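Long-range contact in anti-h(o) lectin I (Ulex europaeus, PDB 1FX5), which binds L-fucose and so recognises the H antigen of blood group O, as a dimeric legume lectin that also holds calcium and manganese ions: residues 14-26 against 41-53. Sequence-based numbering, arbitrary orientation.
Sequences NGKDLSFQGNASV and LPDETGGIARYIA. Unlike the reference sequence in segment 14-26: Asn23 (reference Asp). With NAG (2-acetamido-2-deoxy-beta-D-glucopyranose), chain C.
Ser19 N donates to Arg50 O (2.8 Å) and Arg50 N returns a bond to Ser19 O (3.1 Å); Gln21 and Ile48 exchange the same two backbone bonds. These antiparallel pairs fasten strand 18-22 to the strand beginning at Glu44. Beyond them, Asn23 N donates almost straight to Gly46 O (2.9 Å, 174° at the hydrogen), while Ile52 N reaches Asp17 O from above the carbonyl plane. Gly22, with its positive phi, and Gly47 form a non-hydrogen-bonded pair at the end of strand 18-22, their CA atoms 4.3 Å apart, a closeness that suits two residues without side chains.

Asn23 carries an N-linked glycan, its ND2 bonded to C1 of the GlcNAc. The sugar's acetamido oxygen O7 folds back onto the partner strand, accepting from Thr45 OG1 (2.6 Å) and Gly46 N. The hydroxyl of Thr45, anti to the backbone N (chi1 -174°), is thereby aimed at the sugar, and Pro42 CG rests beside its O3 at 3.4 Å.

At the other end a water bridges Asp17 OD1 and Tyr51 OH, lying in the plane of the phenol ring; that carboxylate oxygen also accepts from Ser1 N of the second subunit. A second water joins Ser19 O to Arg50 NE, at the guanidinium edge; Ser211 and Ser98 bind NH1 and NH2.

Phe20 CD2 meets the small Ala49 CB at 4.1 Å, with Leu32 touching both residues, and Ile52 CG2 lies against Asp17. Main-chain bonds thus set the register in this legume-lectin beta-sandwich, where strand 44-59 also pairs with strand 209-219, with a glycan tied across one end and the dimer partner engaged at the other.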
loop_
_atom_site.group_PDB
_atom_site.type_symbol
_atom_site.label_atom_id
_atom_site.label_comp_id
_atom_site.label_asym_id
_atom_site.label_seq_id
_atom_site.Cartn_x
_atom_site.Cartn_y
_atom_site.Cartn_z
ATOM N N ASN A 14 -13.760 6.581 7.688
ATOM C CA ASN A 14 -12.922 7.660 7.156
ATOM C C ASN A 14 -11.561 7.109 6.706
ATOM O O ASN A 14 -10.541 7.796 6.792
ATOM C CB ASN A 14 -12.695 8.710 8.243
ATOM C CG ASN A 14 -11.891 8.154 9.412
ATOM O OD1 ASN A 14 -12.308 7.171 10.044
ATOM N ND2 ASN A 14 -10.710 8.721 9.659
ATOM N N GLY A 15 -11.542 5.852 6.283
ATOM C CA GLY A 15 -10.304 5.237 5.840
ATOM C C GLY A 15 -9.803 5.896 4.581
ATOM O O GLY A 15 -10.595 6.409 3.800
ATOM N N LYS A 16 -8.496 5.877 4.374
ATOM C CA LYS A 16 -7.927 6.496 3.182
ATOM C C LYS A 16 -7.183 5.512 2.287
ATOM O O LYS A 16 -6.615 5.921 1.278
ATOM C CB LYS A 16 -6.934 7.597 3.590
ATOM C CG LYS A 16 -7.405 8.561 4.681
ATOM C CD LYS A 16 -8.624 9.368 4.243
ATOM C CE LYS A 16 -8.899 10.527 5.195
ATOM N NZ LYS A 16 -7.739 11.465 5.212
ATOM N N ASP A 17 -7.179 4.228 2.642
ATOM C CA ASP A 17 -6.469 3.244 1.837
ATOM C C ASP A 17 -7.242 2.276 0.929
ATOM O O ASP A 17 -6.667 1.275 0.479
ATOM C CB ASP A 17 -5.467 2.484 2.713
ATOM C CG ASP A 17 -6.129 1.707 3.840
ATOM O OD1 ASP A 17 -5.392 1.014 4.577
ATOM O OD2 ASP A 17 -7.371 1.788 4.000
ATOM N N LEU A 18 -8.524 2.544 0.682
ATOM C CA LEU A 18 -9.362 1.698 -0.187
ATOM C C LEU A 18 -9.877 2.622 -1.272
ATOM O O LEU A 18 -10.100 3.808 -1.026
ATOM C CB LEU A 18 -10.576 1.132 0.542
ATOM C CG LEU A 18 -10.256 0.142 1.644
ATOM C CD1 LEU A 18 -11.526 -0.312 2.321
ATOM C CD2 LEU A 18 -9.498 -1.004 1.059
ATOM N N SER A 19 -10.051 2.092 -2.470
ATOM C CA SER A 19 -10.546 2.868 -3.597
ATOM C C SER A 19 -11.935 2.276 -3.933
ATOM O O SER A 19 -12.076 1.045 -4.030
ATOM C CB SER A 19 -9.554 2.703 -4.752
ATOM O OG SER A 19 -9.997 3.359 -5.918
ATOM N N PHE A 20 -12.959 3.115 -4.096
ATOM C CA PHE A 20 -14.296 2.593 -4.405
ATOM C C PHE A 20 -14.844 2.975 -5.765
ATOM O O PHE A 20 -14.572 4.074 -6.264
ATOM C CB PHE A 20 -15.336 3.090 -3.390
ATOM C CG PHE A 20 -14.981 2.820 -1.981
ATOM C CD1 PHE A 20 -14.262 3.760 -1.246
ATOM C CD2 PHE A 20 -15.305 1.610 -1.396
ATOM C CE1 PHE A 20 -13.870 3.483 0.052
ATOM C CE2 PHE A 20 -14.917 1.317 -0.097
ATOM C CZ PHE A 20 -14.195 2.256 0.631
ATOM N N GLN A 21 -15.710 2.111 -6.302
ATOM C CA GLN A 21 -16.368 2.312 -7.603
ATOM C C GLN A 21 -17.784 1.749 -7.471
ATOM O O GLN A 21 -17.989 0.734 -6.790
ATOM C CB GLN A 21 -15.662 1.569 -8.730
ATOM C CG GLN A 21 -14.429 2.224 -9.267
ATOM C CD GLN A 21 -13.678 1.288 -10.183
ATOM O OE1 GLN A 21 -13.435 1.594 -11.342
ATOM N NE2 GLN A 21 -13.307 0.133 -9.663
ATOM N N GLY A 22 -18.757 2.382 -8.119
ATOM C CA GLY A 22 -20.121 1.895 -8.035
ATOM C C GLY A 22 -20.712 2.171 -6.667
ATOM O O GLY A 22 -20.359 3.167 -6.027
ATOM N N ASN A 23 -21.506 1.246 -6.151
ATOM C CA ASN A 23 -22.109 1.465 -4.853
ATOM C C ASN A 23 -21.574 0.701 -3.659
ATOM O O ASN A 23 -22.350 0.219 -2.838
ATOM C CB ASN A 23 -23.636 1.345 -4.978
ATOM C CG ASN A 23 -24.238 2.531 -5.734
ATOM O OD1 ASN A 23 -24.130 3.670 -5.257
ATOM N ND2 ASN A 23 -24.775 2.305 -6.932
ATOM N N ALA A 24 -20.250 0.599 -3.547
ATOM C CA ALA A 24 -19.605 -0.107 -2.428
ATOM C C ALA A 24 -19.115 0.943 -1.402
ATOM O O ALA A 24 -18.837 2.085 -1.782
ATOM C CB ALA A 24 -18.419 -0.928 -2.942
ATOM N N SER A 25 -19.032 0.587 -0.116
ATOM C CA SER A 25 -18.563 1.548 0.899
ATOM C C SER A 25 -18.487 0.909 2.259
ATOM O O SER A 25 -19.025 -0.176 2.460
ATOM C CB SER A 25 -19.519 2.740 1.011
ATOM O OG SER A 25 -20.785 2.336 1.531
ATOM N N VAL A 26 -17.843 1.594 3.203
ATOM C CA VAL A 26 -17.717 1.079 4.555
ATOM C C VAL A 26 -18.863 1.709 5.356
ATOM O O VAL A 26 -19.042 2.922 5.345
ATOM C CB VAL A 26 -16.372 1.431 5.171
ATOM C CG1 VAL A 26 -16.282 0.840 6.563
ATOM C CG2 VAL A 26 -15.260 0.881 4.326
ATOM N N LEU A 41 -32.410 2.059 -7.335
ATOM C CA LEU A 41 -31.133 1.684 -7.965
ATOM C C LEU A 41 -31.428 1.122 -9.339
ATOM O O LEU A 41 -32.563 0.749 -9.608
ATOM C CB LEU A 41 -30.449 0.574 -7.153
ATOM C CG LEU A 41 -29.981 0.852 -5.723
ATOM C CD1 LEU A 41 -29.622 -0.471 -5.077
ATOM C CD2 LEU A 41 -28.796 1.842 -5.683
ATOM N N PRO A 42 -30.428 1.079 -10.234
ATOM C CA PRO A 42 -30.614 0.533 -11.595
ATOM C C PRO A 42 -30.979 -0.955 -11.453
ATOM O O PRO A 42 -30.702 -1.540 -10.407
ATOM C CB PRO A 42 -29.213 0.636 -12.209
ATOM C CG PRO A 42 -28.545 1.718 -11.421
ATOM C CD PRO A 42 -29.051 1.566 -10.024
ATOM N N ASP A 43 -31.532 -1.579 -12.503
ATOM C CA ASP A 43 -31.910 -3.005 -12.462
ATOM C C ASP A 43 -30.703 -3.878 -12.094
ATOM O O ASP A 43 -30.810 -4.789 -11.257
ATOM C CB ASP A 43 -32.487 -3.472 -13.807
ATOM C CG ASP A 43 -33.911 -2.968 -14.056
ATOM O OD1 ASP A 43 -34.467 -3.239 -15.146
ATOM O OD2 ASP A 43 -34.486 -2.300 -13.169
ATOM N N GLU A 44 -29.587 -3.652 -12.787
ATOM C CA GLU A 44 -28.345 -4.388 -12.547
ATOM C C GLU A 44 -27.515 -3.411 -11.711
ATOM O O GLU A 44 -27.093 -2.369 -12.217
ATOM C CB GLU A 44 -27.656 -4.734 -13.880
ATOM C CG GLU A 44 -28.440 -5.788 -14.671
ATOM C CD GLU A 44 -27.852 -6.129 -16.034
ATOM O OE1 GLU A 44 -27.185 -7.168 -16.173
ATOM O OE2 GLU A 44 -28.098 -5.385 -16.987
ATOM N N THR A 45 -27.282 -3.730 -10.442
ATOM C CA THR A 45 -26.511 -2.837 -9.593
ATOM C C THR A 45 -25.355 -3.545 -8.864
ATOM O O THR A 45 -25.416 -4.761 -8.630
ATOM C CB THR A 45 -27.473 -2.123 -8.596
ATOM O OG1 THR A 45 -26.758 -1.143 -7.837
ATOM C CG2 THR A 45 -28.121 -3.116 -7.658
ATOM N N GLY A 46 -24.292 -2.798 -8.545
ATOM C CA GLY A 46 -23.149 -3.384 -7.857
ATOM C C GLY A 46 -22.055 -2.401 -7.430
ATOM O O GLY A 46 -22.218 -1.180 -7.601
ATOM N N GLY A 47 -20.955 -2.915 -6.859
ATOM C CA GLY A 47 -19.858 -2.055 -6.420
ATOM C C GLY A 47 -18.522 -2.776 -6.433
ATOM O O GLY A 47 -18.505 -3.993 -6.576
ATOM N N ILE A 48 -17.419 -2.030 -6.317
ATOM C CA ILE A 48 -16.055 -2.567 -6.305
ATOM C C ILE A 48 -15.177 -1.832 -5.272
ATOM O O ILE A 48 -15.298 -0.615 -5.094
ATOM C CB ILE A 48 -15.369 -2.386 -7.703
ATOM C CG1 ILE A 48 -15.962 -3.351 -8.742
ATOM C CG2 ILE A 48 -13.846 -2.559 -7.590
ATOM C CD1 ILE A 48 -15.370 -3.151 -10.154
ATOM N N ALA A 49 -14.274 -2.554 -4.621
ATOM C CA ALA A 49 -13.382 -1.954 -3.631
ATOM C C ALA A 49 -12.004 -2.604 -3.787
ATOM O O ALA A 49 -11.895 -3.827 -3.800
ATOM C CB ALA A 49 -13.919 -2.159 -2.223
ATOM N N ARG A 50 -10.958 -1.794 -3.904
ATOM C CA ARG A 50 -9.600 -2.321 -4.064
ATOM C C ARG A 50 -8.645 -1.633 -3.132
ATOM O O ARG A 50 -8.885 -0.478 -2.754
ATOM C CB ARG A 50 -9.061 -2.005 -5.468
ATOM C CG ARG A 50 -10.060 -2.060 -6.590
ATOM C CD ARG A 50 -9.432 -1.705 -7.929
ATOM N NE ARG A 50 -10.451 -1.457 -8.945
ATOM C CZ ARG A 50 -10.333 -1.779 -10.229
ATOM N NH1 ARG A 50 -9.232 -2.373 -10.676
ATOM N NH2 ARG A 50 -11.328 -1.519 -11.066
ATOM N N TYR A 51 -7.551 -2.312 -2.781
ATOM C CA TYR A 51 -6.549 -1.700 -1.896
ATOM C C TYR A 51 -5.958 -0.610 -2.825
ATOM O O TYR A 51 -5.778 -0.839 -4.034
ATOM C CB TYR A 51 -5.470 -2.709 -1.442
ATOM C CG TYR A 51 -4.476 -2.125 -0.444
ATOM C CD1 TYR A 51 -3.123 -2.061 -0.746
ATOM C CD2 TYR A 51 -4.900 -1.611 0.795
ATOM C CE1 TYR A 51 -2.213 -1.500 0.144
ATOM C CE2 TYR A 51 -3.991 -1.042 1.708
ATOM C CZ TYR A 51 -2.643 -0.995 1.370
ATOM O OH TYR A 51 -1.696 -0.465 2.237
ATOM N N ILE A 52 -5.651 0.558 -2.265
ATOM C CA ILE A 52 -5.125 1.665 -3.048
ATOM C C ILE A 52 -3.783 1.522 -3.789
ATOM O O ILE A 52 -3.598 2.112 -4.848
ATOM C CB ILE A 52 -5.213 2.994 -2.227
ATOM C CG1 ILE A 52 -5.175 4.195 -3.162
ATOM C CG2 ILE A 52 -4.105 3.074 -1.194
ATOM C CD1 ILE A 52 -5.295 5.517 -2.433
ATOM N N ALA A 53 -2.875 0.708 -3.267
ATOM C CA ALA A 53 -1.575 0.508 -3.904
ATOM C C ALA A 53 -1.537 -0.721 -4.835
ATOM O O ALA A 53 -2.009 -1.788 -4.452
ATOM C CB ALA A 53 -0.501 0.335 -2.823
HETATM C C1 NAG C . -25.076 3.435 -7.805
HETATM C C2 NAG C . -25.341 2.964 -9.246
HETATM C C3 NAG C . -25.626 4.200 -10.119
HETATM C C4 NAG C . -26.819 4.993 -9.545
HETATM C C5 NAG C . -26.560 5.330 -8.059
HETATM C C6 NAG C . -27.781 5.936 -7.372
HETATM C C7 NAG C . -24.182 0.880 -9.760
HETATM C C8 NAG C . -22.956 0.232 -10.388
HETATM N N2 NAG C . -24.220 2.215 -9.802
HETATM O O3 NAG C . -25.902 3.777 -11.474
HETATM O O4 NAG C . -26.999 6.226 -10.291
HETATM O O5 NAG C . -26.225 4.140 -7.308
HETATM O O6 NAG C . -28.956 5.172 -7.640
HETATM O O7 NAG C . -25.040 0.198 -9.198
HETATM O O HOH W 1 -2.580 1.002 4.304
HETATM O O HOH W 2 -12.115 0.366 -6.990
#